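Local coordinates for Alr4995 protein (Nostoc sp., PDB 6LRF) that is a bifunctional enzyme, acting as an arginine dihydrolase of the guanidino-group modifying (GME) family and as an ornithine cyclodeaminase, at residues G135-R139 with L161-Y167; F166-C172 with Y184-F188; P377-Y381 with V433-V437; V498-T502 with S539-M544. All blocks are in the same frame, centred on the assembly; numbering follows the deposited sequence.

Reading from the N terminus, contact 1 closes first: 135-139 meets the loop 161-167 across 21 residues that hold a helix and strand 155-160. Contact 2 overlaps it at F166 and Y167 and closes a short excursion of two strands, bringing 184-188 to 166-172. The two touch directly, about 7 Å between centres, in the GME-family part of the chain. Contact 3 brings the loop after strand 366-369 back over 51 residues to strand 432-435, which lies between 366-369 and 407-413 in its sheet. In the Rossmann-fold part of the chain, contact 4 brings the turn after helix 524-536 back to helix 498-501 over 36 residues. All four follow in series; none nests.

Contact 1 of 4, residues G135-R139 with L161-Y167; sequences GYGFR and LIDERFY
The backbones meet where Y136 O accepts from L161 N at 2.8 Å with an N-H...O angle of 177°, nearly in line with the carbonyl, carrying on the pairing of parallel strands 132-136 and 155-160 in the GME-family region just as both strands leave the sheet. Past this bond G137 turns at a positive phi of 136°, and a side chain there would collide with L161 O. F138 then lays its ring into the bend of 161-167: CD2 meets L161 CB at 3.9 Å, CZ approaches E164 N at 3.5 Å, and the carbonyl carbon of I162 stands at the ring edge, near its plane. With CG opposite the carbonyl carbon (chi1 -66°), the phenyl group is directed at that bend. Replacing F138 with alanine would probably open a gap between L161 and E164 and leave the bend without its apolar filling. Within the bend, D163 OD1 accepts from R165 N, an Asx turn. At the far end a water accepts from R139 N at 2.9 Å and donates to Y167 O at 3.0 Å. R139 pairs its NH1 with E118 and its NH2 with I21 O; one face of its guanidinium lies against Y167, with NH2 to CE2 at 3.6 Å.

Contact 2 of 4, residues F166-C172 with Y184-F188; sequences FYHLDTC and YPGAF
Each segment holds a short 3-10 turn, 169-171 and 185-187, and the backbones are tied beside them by one bond from Y184 N to C172 O, 3.0 Å long with an N-H...O angle of 162° and the donor tilted from the carbonyl plane; the CA atoms of C172 and Y184 are 5.2 Å apart. C172 makes the largest share of the packing next to this bond. Its SG, placed between backbone N and carbonyl carbon by a chi1 of 55°, comes within 3.5 Å of A187 CB and 3.7 Å of F188 CZ, an oblique sulfur-aromatic contact. L169 CD1 reaches the edge of the same phenylalanine ring, in its plane, at 3.5 Å from CE2, so F188 is met by a methyl group and a sulfur. On the other flank F166 CE2 and Y184 CE2 approach to 3.7 Å, the two rings meeting obliquely, their planes at 57°. Within 166-172, H168 O accepts from both T171 N and T171 OG1, which ties up the start of its turn. The contact links the loops flanking the strand pair 173-175 and 181-183: helix 210-213 packs on F166 and Y184, while L159 of strand 155-160 touches L169 and F188.

Contact 3 of 4, residues P377-Y381 with V433-V437; sequences PDDFY and VIVDV
Y381 N donates to I434 O at 2.9 Å with an N-H...O angle of 168°, and D436 N donates to D379 O at 3.0 Å; together they flank a single antiparallel beta bridge, F380 and V435 forming its non-hydrogen-bonded pair with CA atoms 4.0 Å apart. I434 O also accepts from a water that donates to Y381 O, spanning both segments. A second water donates to D379 O and to D436 O, giving D379 O two donors. The carboxylate of D379, its CG trans to the backbone N (chi1 -164°), adds a weak bond from D436 N to OD2 at 3.2 Å. D436 turns its own OD1 back to V437 N, met on the anti side at 2.6 Å, and OD2 is hydrogen-bonded to H340 NE2. Apolar groups close the other end: P377, opening a type II turn to F380, sets CG against V433 CB at 3.8 Å. The bridge joins the loop after strand 366-369 to strand 432-435, itself paired with 366-369 and 407-413. D379 OD2 stands 4.1 Å from D436 OD2, with E344 also near, so the acids would tend to raise one another's pKa; the bond with H340 and a weak long pair from R555 to D379 could partly offset this.

Contact 4 of 4, residues V498-T502 with S539-M544; sequences VVIHT and SLGVDM
This is side-chain packing of a short helix against a turn and strand in the Rossmann-fold part of the chain: helix 498-501 meets the type II turn S539-V542 that leads into strand 542-543. H501 supplies the largest single share, meeting S539, L540, V542 and M544. V542 CG2 lies over one face of the imidazole, displaced toward its rim, 3.7 Å from the ring centroid and 19° off the normal, which is a CH-pi contact; its nearest ring atom is H501 CG at 3.5 Å. At the ring edge, near the plane, S539 OG sits 3.0 Å from H501 CD2 and 3.1 Å from H501 NE2, and that hydroxyl is hydrogen-bonded to H529 ND1 on helix 524-536. The H529 ring also meets that of H501, with planes at about 80°. Strands 491-495 and 519-523 are adjacent and parallel, the beta-alpha-beta arrangement of a Rossmann fold; helix 498-501 follows the first, and the turn at S539 comes after helix 524-536, which follows the second. Shortening H501 to an alanine is likely to leave the V542 methyl without its aromatic face and the S539 hydroxyl, still bonded to H529, without its neighbour at the ring edge. Farther along, M544, present as selenomethionine, sets its CG 3.5 Å from I500 O at the helix's C-terminal end; R468 of the second subunit packs on this residue.

Contact 1 of 4, residues G135-R139 with L161-Y167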
loop_
_atom_site.group_PDB
_atom_site.type_symbol
_atom_site.label_atom_id
_atom_site.label_comp_id
_atom_site.label_asym_id
_atom_site.label_seq_id
_atom_site.Cartn_x
_atom_site.Cartn_y
_atom_site.Cartn_z
ATOM N N GLY B 135 -22.225 -10.843 -36.682
ATOM C CA GLY B 135 -21.660 -10.070 -35.582
ATOM C C GLY B 135 -22.663 -9.165 -34.887
ATOM O O GLY B 135 -23.706 -8.818 -35.452
ATOM N N TYR B 136 -22.384 -8.824 -33.634
ATOM C CA TYR B 136 -23.131 -7.776 -32.947
ATOM C C TYR B 136 -22.185 -7.189 -31.926
ATOM O O TYR B 136 -21.135 -7.767 -31.666
ATOM C CB TYR B 136 -24.426 -8.296 -32.293
ATOM C CG TYR B 136 -24.241 -9.186 -31.077
ATOM C CD1 TYR B 136 -23.846 -10.506 -31.215
ATOM C CD2 TYR B 136 -24.463 -8.696 -29.792
ATOM C CE1 TYR B 136 -23.671 -11.324 -30.104
ATOM C CE2 TYR B 136 -24.296 -9.504 -28.670
ATOM C CZ TYR B 136 -23.899 -10.819 -28.828
ATOM O OH TYR B 136 -23.728 -11.638 -27.719
ATOM N N GLY B 137 -22.534 -6.034 -31.379
ATOM C CA GLY B 137 -21.718 -5.411 -30.358
ATOM C C GLY B 137 -21.534 -3.919 -30.565
ATOM O O GLY B 137 -21.386 -3.188 -29.596
ATOM N N PHE B 138 -21.534 -3.465 -31.817
ATOM C CA PHE B 138 -21.299 -2.054 -32.125
ATOM C C PHE B 138 -22.245 -1.499 -33.181
ATOM O O PHE B 138 -22.814 -0.422 -33.020
ATOM C CB PHE B 138 -19.854 -1.846 -32.598
ATOM C CG PHE B 138 -18.832 -2.101 -31.531
ATOM C CD1 PHE B 138 -18.644 -1.185 -30.503
ATOM C CD2 PHE B 138 -18.059 -3.256 -31.545
ATOM C CE1 PHE B 138 -17.704 -1.416 -29.515
ATOM C CE2 PHE B 138 -17.126 -3.489 -30.550
ATOM C CZ PHE B 138 -16.950 -2.559 -29.539
ATOM N N ARG B 139 -22.402 -2.229 -34.275
ATOM C CA ARG B 139 -23.181 -1.725 -35.396
ATOM C C ARG B 139 -24.495 -2.487 -35.540
ATOM O O ARG B 139 -25.571 -1.923 -35.330
ATOM C CB ARG B 139 -22.354 -1.794 -36.682
ATOM C CG ARG B 139 -21.207 -0.767 -36.717
ATOM C CD ARG B 139 -21.722 0.682 -36.613
ATOM N NE ARG B 139 -20.632 1.646 -36.765
ATOM C CZ ARG B 139 -20.120 2.041 -37.934
ATOM N NH1 ARG B 139 -20.599 1.565 -39.081
ATOM N NH2 ARG B 139 -19.122 2.913 -37.956
ATOM N N LEU B 161 -18.694 -8.841 -30.747
ATOM C CA LEU B 161 -17.508 -8.025 -30.928
ATOM C C LEU B 161 -17.295 -7.171 -29.693
ATOM O O LEU B 161 -18.237 -6.522 -29.248
ATOM C CB LEU B 161 -17.658 -7.123 -32.160
ATOM C CG LEU B 161 -17.854 -7.804 -33.516
ATOM C CD1 LEU B 161 -18.407 -6.813 -34.541
ATOM C CD2 LEU B 161 -16.538 -8.408 -33.992
ATOM N N ILE B 162 -16.061 -7.134 -29.177
ATOM C CA ILE B 162 -15.763 -6.437 -27.912
ATOM C C ILE B 162 -14.647 -5.408 -28.010
ATOM O O ILE B 162 -14.373 -4.705 -27.047
ATOM C CB ILE B 162 -15.364 -7.430 -26.812
ATOM C CG1 ILE B 162 -14.144 -8.234 -27.267
ATOM C CG2 ILE B 162 -16.521 -8.357 -26.486
ATOM C CD1 ILE B 162 -13.603 -9.163 -26.225
ATOM N N ASP B 163 -13.998 -5.333 -29.167
ATOM C CA ASP B 163 -12.916 -4.380 -29.405
ATOM C C ASP B 163 -13.361 -3.337 -30.438
ATOM O O ASP B 163 -13.577 -3.659 -31.610
ATOM C CB ASP B 163 -11.658 -5.117 -29.886
ATOM C CG ASP B 163 -10.416 -4.220 -29.915
ATOM O OD1 ASP B 163 -10.531 -3.017 -30.239
ATOM O OD2 ASP B 163 -9.309 -4.730 -29.623
ATOM N N GLU B 164 -13.473 -2.086 -30.004
ATOM C CA GLU B 164 -14.028 -1.032 -30.838
ATOM C C GLU B 164 -13.235 -0.783 -32.132
ATOM O O GLU B 164 -13.774 -0.238 -33.095
ATOM C CB GLU B 164 -14.129 0.256 -30.028
ATOM C CG GLU B 164 -14.958 1.330 -30.694
ATOM C CD GLU B 164 -14.748 2.700 -30.070
ATOM O OE1 GLU B 164 -13.832 2.840 -29.220
ATOM O OE2 GLU B 164 -15.500 3.634 -30.435
ATOM N N ARG B 165 -11.970 -1.190 -32.165
ATOM C CA ARG B 165 -11.181 -1.075 -33.391
ATOM C C ARG B 165 -11.732 -2.005 -34.471
ATOM O O ARG B 165 -11.739 -1.669 -35.656
ATOM C CB ARG B 165 -9.710 -1.397 -33.124
ATOM C CG ARG B 165 -8.985 -0.353 -32.264
ATOM C CD ARG B 165 -7.594 -0.828 -31.879
ATOM N NE ARG B 165 -7.652 -2.023 -31.047
ATOM C CZ ARG B 165 -6.665 -2.902 -30.921
ATOM N NH1 ARG B 165 -5.522 -2.728 -31.574
ATOM N NH2 ARG B 165 -6.822 -3.963 -30.135
ATOM N N PHE B 166 -12.195 -3.176 -34.047
ATOM C CA PHE B 166 -12.742 -4.161 -34.963
ATOM C C PHE B 166 -14.248 -4.180 -34.782
ATOM O O PHE B 166 -14.829 -5.131 -34.230
ATOM C CB PHE B 166 -12.084 -5.515 -34.717
ATOM C CG PHE B 166 -10.578 -5.432 -34.688
ATOM C CD1 PHE B 166 -9.858 -5.290 -35.869
ATOM C CD2 PHE B 166 -9.885 -5.446 -33.479
ATOM C CE1 PHE B 166 -8.466 -5.186 -35.846
ATOM C CE2 PHE B 166 -8.499 -5.351 -33.448
ATOM C CZ PHE B 166 -7.787 -5.220 -34.633
ATOM N N TYR B 167 -14.845 -3.082 -35.254
ATOM C CA TYR B 167 -16.242 -2.725 -35.043
ATOM C C TYR B 167 -17.194 -3.434 -36.020
ATOM O O TYR B 167 -18.400 -3.510 -35.768
ATOM C CB TYR B 167 -16.402 -1.195 -35.152
ATOM C CG TYR B 167 -16.071 -0.627 -36.529
ATOM C CD1 TYR B 167 -14.754 -0.444 -36.937
ATOM C CD2 TYR B 167 -17.084 -0.292 -37.424
ATOM C CE1 TYR B 167 -14.455 0.065 -38.196
ATOM C CE2 TYR B 167 -16.796 0.219 -38.689
ATOM C CZ TYR B 167 -15.480 0.398 -39.070
ATOM O OH TYR B 167 -15.187 0.905 -40.331
HETATM O O HOH W 1 -21.061 -4.669 -35.030
#

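Contact 2 of 4, residues F166-C172 with Y184-F188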
loop_
_atom_site.group_PDB
_atom_site.type_symbol
_atom_site.label_atom_id
_atom_site.label_comp_id
_atom_site.label_asym_id
_atom_site.label_seq_id
_atom_site.Cartn_x
_atom_site.Cartn_y
_atom_site.Cartn_z
ATOM N N PHE B 166 -12.195 -3.176 -34.047
ATOM C CA PHE B 166 -12.742 -4.161 -34.963
ATOM C C PHE B 166 -14.248 -4.180 -34.782
ATOM O O PHE B 166 -14.829 -5.131 -34.230
ATOM C CB PHE B 166 -12.084 -5.515 -34.717
ATOM C CG PHE B 166 -10.578 -5.432 -34.688
ATOM C CD1 PHE B 166 -9.858 -5.290 -35.869
ATOM C CD2 PHE B 166 -9.885 -5.446 -33.479
ATOM C CE1 PHE B 166 -8.466 -5.186 -35.846
ATOM C CE2 PHE B 166 -8.499 -5.351 -33.448
ATOM C CZ PHE B 166 -7.787 -5.220 -34.633
ATOM N N TYR B 167 -14.845 -3.082 -35.254
ATOM C CA TYR B 167 -16.242 -2.725 -35.043
ATOM C C TYR B 167 -17.194 -3.434 -36.020
ATOM O O TYR B 167 -18.400 -3.510 -35.768
ATOM C CB TYR B 167 -16.402 -1.195 -35.152
ATOM C CG TYR B 167 -16.071 -0.627 -36.529
ATOM C CD1 TYR B 167 -14.754 -0.444 -36.937
ATOM C CD2 TYR B 167 -17.084 -0.292 -37.424
ATOM C CE1 TYR B 167 -14.455 0.065 -38.196
ATOM C CE2 TYR B 167 -16.796 0.219 -38.689
ATOM C CZ TYR B 167 -15.480 0.398 -39.070
ATOM O OH TYR B 167 -15.187 0.905 -40.331
ATOM N N HIS B 168 -16.650 -3.931 -37.133
ATOM C CA HIS B 168 -17.390 -4.815 -38.037
ATOM C C HIS B 168 -16.782 -6.207 -37.994
ATOM O O HIS B 168 -15.578 -6.362 -37.805
ATOM C CB HIS B 168 -17.370 -4.298 -39.485
ATOM C CG HIS B 168 -18.376 -3.229 -39.772
ATOM N ND1 HIS B 168 -18.217 -2.316 -40.796
ATOM C CD2 HIS B 168 -19.567 -2.942 -39.192
ATOM C CE1 HIS B 168 -19.257 -1.499 -40.821
ATOM N NE2 HIS B 168 -20.092 -1.857 -39.861
ATOM N N LEU B 169 -17.617 -7.212 -38.191
ATOM C CA LEU B 169 -17.170 -8.594 -38.189
ATOM C C LEU B 169 -16.081 -8.861 -39.219
ATOM O O LEU B 169 -15.148 -9.623 -38.950
ATOM C CB LEU B 169 -18.350 -9.518 -38.449
ATOM C CG LEU B 169 -18.016 -11.005 -38.345
ATOM C CD1 LEU B 169 -17.445 -11.340 -36.929
ATOM C CD2 LEU B 169 -19.235 -11.859 -38.681
ATOM N N ASP B 170 -16.188 -8.234 -40.393
ATOM C CA ASP B 170 -15.257 -8.515 -41.489
ATOM C C ASP B 170 -13.885 -7.863 -41.310
ATOM O O ASP B 170 -13.000 -8.040 -42.147
ATOM C CB ASP B 170 -15.871 -8.100 -42.846
ATOM C CG ASP B 170 -15.930 -6.583 -43.063
ATOM O OD1 ASP B 170 -15.705 -5.795 -42.117
ATOM O OD2 ASP B 170 -16.231 -6.172 -44.218
ATOM N N THR B 171 -13.706 -7.113 -40.224
ATOM C CA THR B 171 -12.385 -6.557 -39.902
ATOM C C THR B 171 -11.542 -7.503 -39.036
ATOM O O THR B 171 -10.362 -7.249 -38.816
ATOM C CB THR B 171 -12.486 -5.211 -39.159
ATOM O OG1 THR B 171 -13.137 -5.410 -37.900
ATOM C CG2 THR B 171 -13.272 -4.209 -39.972
ATOM N N CYS B 172 -12.143 -8.590 -38.557
ATOM C CA CYS B 172 -11.460 -9.483 -37.618
ATOM C C CYS B 172 -11.833 -10.939 -37.824
ATOM O O CYS B 172 -11.497 -11.797 -37.002
ATOM C CB CYS B 172 -11.775 -9.082 -36.173
ATOM S SG CYS B 172 -13.573 -8.995 -35.754
ATOM N N TYR B 184 -9.105 -13.026 -35.778
ATOM C CA TYR B 184 -8.337 -12.478 -34.673
ATOM C C TYR B 184 -9.078 -12.666 -33.347
ATOM O O TYR B 184 -9.938 -11.853 -33.001
ATOM C CB TYR B 184 -8.061 -10.999 -34.917
ATOM C CG TYR B 184 -7.400 -10.309 -33.750
ATOM C CD1 TYR B 184 -6.158 -10.729 -33.289
ATOM C CD2 TYR B 184 -8.010 -9.236 -33.116
ATOM C CE1 TYR B 184 -5.542 -10.097 -32.221
ATOM C CE2 TYR B 184 -7.403 -8.599 -32.051
ATOM C CZ TYR B 184 -6.169 -9.035 -31.610
ATOM O OH TYR B 184 -5.556 -8.411 -30.549
ATOM N N PRO B 185 -8.732 -13.729 -32.595
ATOM C CA PRO B 185 -9.464 -14.145 -31.388
ATOM C C PRO B 185 -9.669 -13.039 -30.350
ATOM O O PRO B 185 -10.647 -13.086 -29.605
ATOM C CB PRO B 185 -8.581 -15.262 -30.809
ATOM C CG PRO B 185 -7.856 -15.815 -32.001
ATOM C CD PRO B 185 -7.571 -14.605 -32.859
ATOM N N GLY B 186 -8.784 -12.052 -30.318
ATOM C CA GLY B 186 -8.904 -10.975 -29.350
ATOM C C GLY B 186 -10.063 -10.033 -29.620
ATOM O O GLY B 186 -10.398 -9.180 -28.794
ATOM N N ALA B 187 -10.687 -10.175 -30.783
ATOM C CA ALA B 187 -11.808 -9.308 -31.130
ATOM C C ALA B 187 -13.127 -9.803 -30.542
ATOM O O ALA B 187 -14.108 -9.073 -30.548
ATOM C CB ALA B 187 -11.927 -9.172 -32.654
ATOM N N PHE B 188 -13.147 -11.029 -30.019
ATOM C CA PHE B 188 -14.399 -11.631 -29.551
ATOM C C PHE B 188 -14.432 -11.933 -28.046
ATOM O O PHE B 188 -13.386 -12.127 -27.426
ATOM C CB PHE B 188 -14.661 -12.912 -30.335
ATOM C CG PHE B 188 -14.745 -12.695 -31.822
ATOM C CD1 PHE B 188 -13.617 -12.817 -32.619
ATOM C CD2 PHE B 188 -15.947 -12.340 -32.413
ATOM C CE1 PHE B 188 -13.688 -12.617 -33.986
ATOM C CE2 PHE B 188 -16.025 -12.136 -33.778
ATOM C CZ PHE B 188 -14.896 -12.275 -34.564
#

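Contact 3 of 4, residues P377-Y381 with V433-V437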
loop_
_atom_site.group_PDB
_atom_site.type_symbol
_atom_site.label_atom_id
_atom_site.label_comp_id
_atom_site.label_asym_id
_atom_site.label_seq_id
_atom_site.Cartn_x
_atom_site.Cartn_y
_atom_site.Cartn_z
ATOM N N PRO B 377 -26.809 -32.576 -11.294
ATOM C CA PRO B 377 -27.105 -32.756 -12.722
ATOM C C PRO B 377 -26.673 -31.546 -13.489
ATOM O O PRO B 377 -26.575 -30.462 -12.912
ATOM C CB PRO B 377 -28.631 -32.907 -12.769
ATOM C CG PRO B 377 -29.109 -32.281 -11.489
ATOM C CD PRO B 377 -28.034 -32.583 -10.480
ATOM N N ASP B 378 -26.429 -31.725 -14.780
ATOM C CA ASP B 378 -25.924 -30.645 -15.603
ATOM C C ASP B 378 -26.912 -29.486 -15.652
ATOM O O ASP B 378 -28.124 -29.690 -15.652
ATOM C CB ASP B 378 -25.623 -31.155 -17.006
ATOM C CG ASP B 378 -24.544 -30.351 -17.684
ATOM O OD1 ASP B 378 -23.345 -30.581 -17.378
ATOM O OD2 ASP B 378 -24.897 -29.482 -18.512
ATOM N N ASP B 379 -26.373 -28.273 -15.690
ATOM C CA ASP B 379 -27.145 -27.034 -15.718
ATOM C C ASP B 379 -27.897 -26.763 -14.413
ATOM O O ASP B 379 -28.889 -26.038 -14.408
ATOM C CB ASP B 379 -28.131 -27.029 -16.894
ATOM C CG ASP B 379 -28.666 -25.638 -17.199
ATOM O OD1 ASP B 379 -27.899 -24.653 -17.052
ATOM O OD2 ASP B 379 -29.857 -25.534 -17.558
ATOM N N PHE B 380 -27.408 -27.305 -13.296
ATOM C CA PHE B 380 -28.018 -26.998 -11.998
ATOM C C PHE B 380 -27.978 -25.495 -11.739
ATOM O O PHE B 380 -27.020 -24.804 -12.099
ATOM C CB PHE B 380 -27.323 -27.761 -10.857
ATOM C CG PHE B 380 -25.889 -27.370 -10.642
ATOM C CD1 PHE B 380 -24.902 -27.837 -11.489
ATOM C CD2 PHE B 380 -25.530 -26.549 -9.579
ATOM C CE1 PHE B 380 -23.583 -27.479 -11.306
ATOM C CE2 PHE B 380 -24.199 -26.192 -9.370
ATOM C CZ PHE B 380 -23.228 -26.659 -10.237
ATOM N N TYR B 381 -29.042 -24.979 -11.138
ATOM C CA TYR B 381 -29.068 -23.586 -10.776
ATOM C C TYR B 381 -28.140 -23.367 -9.574
ATOM O O TYR B 381 -28.057 -24.211 -8.666
ATOM C CB TYR B 381 -30.493 -23.140 -10.477
ATOM C CG TYR B 381 -30.585 -21.789 -9.806
ATOM C CD1 TYR B 381 -30.567 -20.608 -10.541
ATOM C CD2 TYR B 381 -30.735 -21.702 -8.429
ATOM C CE1 TYR B 381 -30.666 -19.348 -9.901
ATOM C CE2 TYR B 381 -30.827 -20.471 -7.785
ATOM C CZ TYR B 381 -30.784 -19.303 -8.514
ATOM O OH TYR B 381 -30.894 -18.107 -7.822
ATOM N N VAL B 433 -32.980 -31.983 -8.283
ATOM C CA VAL B 433 -32.268 -30.727 -8.217
ATOM C C VAL B 433 -32.741 -29.774 -9.323
ATOM O O VAL B 433 -32.908 -30.176 -10.470
ATOM C CB VAL B 433 -30.735 -30.970 -8.305
ATOM C CG1 VAL B 433 -29.996 -29.687 -8.636
ATOM C CG2 VAL B 433 -30.219 -31.565 -6.975
ATOM N N ILE B 434 -32.978 -28.514 -8.958
ATOM C CA ILE B 434 -33.362 -27.481 -9.912
ATOM C C ILE B 434 -32.270 -27.215 -10.940
ATOM O O ILE B 434 -31.093 -27.007 -10.590
ATOM C CB ILE B 434 -33.718 -26.182 -9.168
ATOM C CG1 ILE B 434 -34.927 -26.458 -8.278
ATOM C CG2 ILE B 434 -33.980 -25.034 -10.146
ATOM C CD1 ILE B 434 -35.436 -25.278 -7.586
ATOM N N VAL B 435 -32.665 -27.271 -12.213
ATOM C CA VAL B 435 -31.791 -26.946 -13.342
ATOM C C VAL B 435 -32.466 -25.829 -14.120
ATOM O O VAL B 435 -33.643 -25.533 -13.881
ATOM C CB VAL B 435 -31.535 -28.143 -14.277
ATOM C CG1 VAL B 435 -30.859 -29.285 -13.525
ATOM C CG2 VAL B 435 -32.842 -28.609 -14.908
ATOM N N ASP B 436 -31.732 -25.219 -15.044
ATOM C CA ASP B 436 -32.249 -24.091 -15.823
ATOM C C ASP B 436 -32.583 -22.918 -14.891
ATOM O O ASP B 436 -32.037 -22.821 -13.787
ATOM C CB ASP B 436 -33.474 -24.516 -16.648
ATOM C CG ASP B 436 -33.634 -23.705 -17.938
ATOM O OD1 ASP B 436 -33.970 -22.497 -17.859
ATOM O OD2 ASP B 436 -33.443 -24.284 -19.030
ATOM N N VAL B 437 -33.453 -22.013 -15.331
ATOM C CA VAL B 437 -33.682 -20.769 -14.596
ATOM C C VAL B 437 -35.158 -20.410 -14.488
ATOM O O VAL B 437 -35.507 -19.284 -14.159
ATOM C CB VAL B 437 -32.925 -19.570 -15.256
ATOM C CG1 VAL B 437 -31.400 -19.768 -15.181
ATOM C CG2 VAL B 437 -33.362 -19.384 -16.711
HETATM O O HOH W 2 -29.354 -23.130 -14.113
HETATM O O HOH W 3 -29.934 -26.213 -8.145
#

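Contact 4 of 4, residues V498-T502 with S539-M544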
loop_
_atom_site.group_PDB
_atom_site.type_symbol
_atom_site.label_atom_id
_atom_site.label_comp_id
_atom_site.label_asym_id
_atom_site.label_seq_id
_atom_site.Cartn_x
_atom_site.Cartn_y
_atom_site.Cartn_z
ATOM N N VAL B 498 -3.773 -15.913 -8.283
ATOM C CA VAL B 498 -3.328 -14.663 -8.893
ATOM C C VAL B 498 -2.407 -14.919 -10.093
ATOM O O VAL B 498 -2.286 -14.078 -10.990
ATOM C CB VAL B 498 -2.653 -13.767 -7.834
ATOM C CG1 VAL B 498 -1.938 -12.606 -8.473
ATOM C CG2 VAL B 498 -3.713 -13.258 -6.878
ATOM N N VAL B 499 -1.797 -16.099 -10.144
ATOM C CA VAL B 499 -1.050 -16.493 -11.334
ATOM C C VAL B 499 -1.966 -16.528 -12.576
ATOM O O VAL B 499 -1.604 -16.041 -13.651
ATOM C CB VAL B 499 -0.385 -17.872 -11.163
ATOM C CG1 VAL B 499 0.259 -18.336 -12.487
ATOM C CG2 VAL B 499 0.645 -17.837 -10.036
ATOM N N ILE B 500 -3.154 -17.109 -12.423
ATOM C CA ILE B 500 -4.106 -17.195 -13.527
ATOM C C ILE B 500 -4.656 -15.815 -13.868
ATOM O O ILE B 500 -4.646 -15.401 -15.019
ATOM C CB ILE B 500 -5.270 -18.138 -13.179
ATOM C CG1 ILE B 500 -4.720 -19.507 -12.781
ATOM C CG2 ILE B 500 -6.200 -18.268 -14.346
ATOM C CD1 ILE B 500 -3.787 -20.090 -13.843
ATOM N N HIS B 501 -5.115 -15.102 -12.847
ATOM C CA HIS B 501 -5.684 -13.763 -13.010
ATOM C C HIS B 501 -4.797 -12.756 -13.744
ATOM O O HIS B 501 -5.307 -11.880 -14.442
ATOM C CB HIS B 501 -6.040 -13.203 -11.640
ATOM C CG HIS B 501 -7.051 -14.027 -10.913
ATOM N ND1 HIS B 501 -7.186 -14.010 -9.540
ATOM C CD2 HIS B 501 -7.966 -14.914 -11.372
ATOM C CE1 HIS B 501 -8.153 -14.838 -9.185
ATOM N NE2 HIS B 501 -8.643 -15.398 -10.279
ATOM N N THR B 502 -3.480 -12.867 -13.590
ATOM C CA THR B 502 -2.586 -11.870 -14.163
ATOM C C THR B 502 -2.104 -12.311 -15.533
ATOM O O THR B 502 -1.267 -11.666 -16.157
ATOM C CB THR B 502 -1.377 -11.616 -13.244
ATOM O OG1 THR B 502 -0.709 -12.857 -12.997
ATOM C CG2 THR B 502 -1.836 -11.051 -11.926
ATOM N N SER B 539 -12.411 -16.490 -15.301
ATOM C CA SER B 539 -11.778 -16.792 -14.036
ATOM C C SER B 539 -12.455 -15.996 -12.925
ATOM O O SER B 539 -12.299 -14.775 -12.875
ATOM C CB SER B 539 -10.284 -16.473 -14.112
ATOM O OG SER B 539 -9.635 -16.805 -12.904
ATOM N N LEU B 540 -13.199 -16.691 -12.055
ATOM C CA LEU B 540 -14.034 -16.065 -11.021
ATOM C C LEU B 540 -13.375 -14.841 -10.400
ATOM O O LEU B 540 -12.297 -14.944 -9.810
ATOM C CB LEU B 540 -14.368 -17.067 -9.917
ATOM C CG LEU B 540 -15.215 -16.518 -8.769
ATOM C CD1 LEU B 540 -16.505 -15.912 -9.291
ATOM C CD2 LEU B 540 -15.519 -17.606 -7.747
ATOM N N GLY B 541 -14.006 -13.682 -10.583
ATOM C CA GLY B 541 -13.546 -12.447 -9.967
ATOM C C GLY B 541 -12.665 -11.551 -10.826
ATOM O O GLY B 541 -12.496 -10.374 -10.524
ATOM N N VAL B 542 -12.086 -12.095 -11.893
ATOM C CA VAL B 542 -11.181 -11.306 -12.725
ATOM C C VAL B 542 -11.485 -11.468 -14.217
ATOM O O VAL B 542 -11.731 -12.575 -14.701
ATOM C CB VAL B 542 -9.691 -11.679 -12.442
ATOM C CG1 VAL B 542 -8.750 -10.978 -13.412
ATOM C CG2 VAL B 542 -9.321 -11.321 -10.998
ATOM N N ASP B 543 -11.509 -10.344 -14.933
ATOM C CA ASP B 543 -11.450 -10.373 -16.392
ATOM C C ASP B 543 -9.978 -10.411 -16.799
ATOM O O ASP B 543 -9.342 -9.361 -16.872
ATOM C CB ASP B 543 -12.154 -9.151 -16.998
ATOM C CG ASP B 543 -12.284 -9.232 -18.522
ATOM O OD1 ASP B 543 -11.595 -10.069 -19.150
ATOM O OD2 ASP B 543 -13.083 -8.450 -19.090
HETATM N N MSE B 544 -9.443 -11.608 -17.053
HETATM C CA MSE B 544 -8.017 -11.748 -17.343
HETATM C C MSE B 544 -7.620 -10.817 -18.501
HETATM O O MSE B 544 -6.723 -9.990 -18.346
HETATM C CB MSE B 544 -7.647 -13.203 -17.669
HETATM C CG MSE B 544 -6.153 -13.492 -17.530
HETATM SE SE MSE B 544 -5.435 -14.886 -18.712
HETATM C CE MSE B 544 -5.895 -14.120 -20.443
#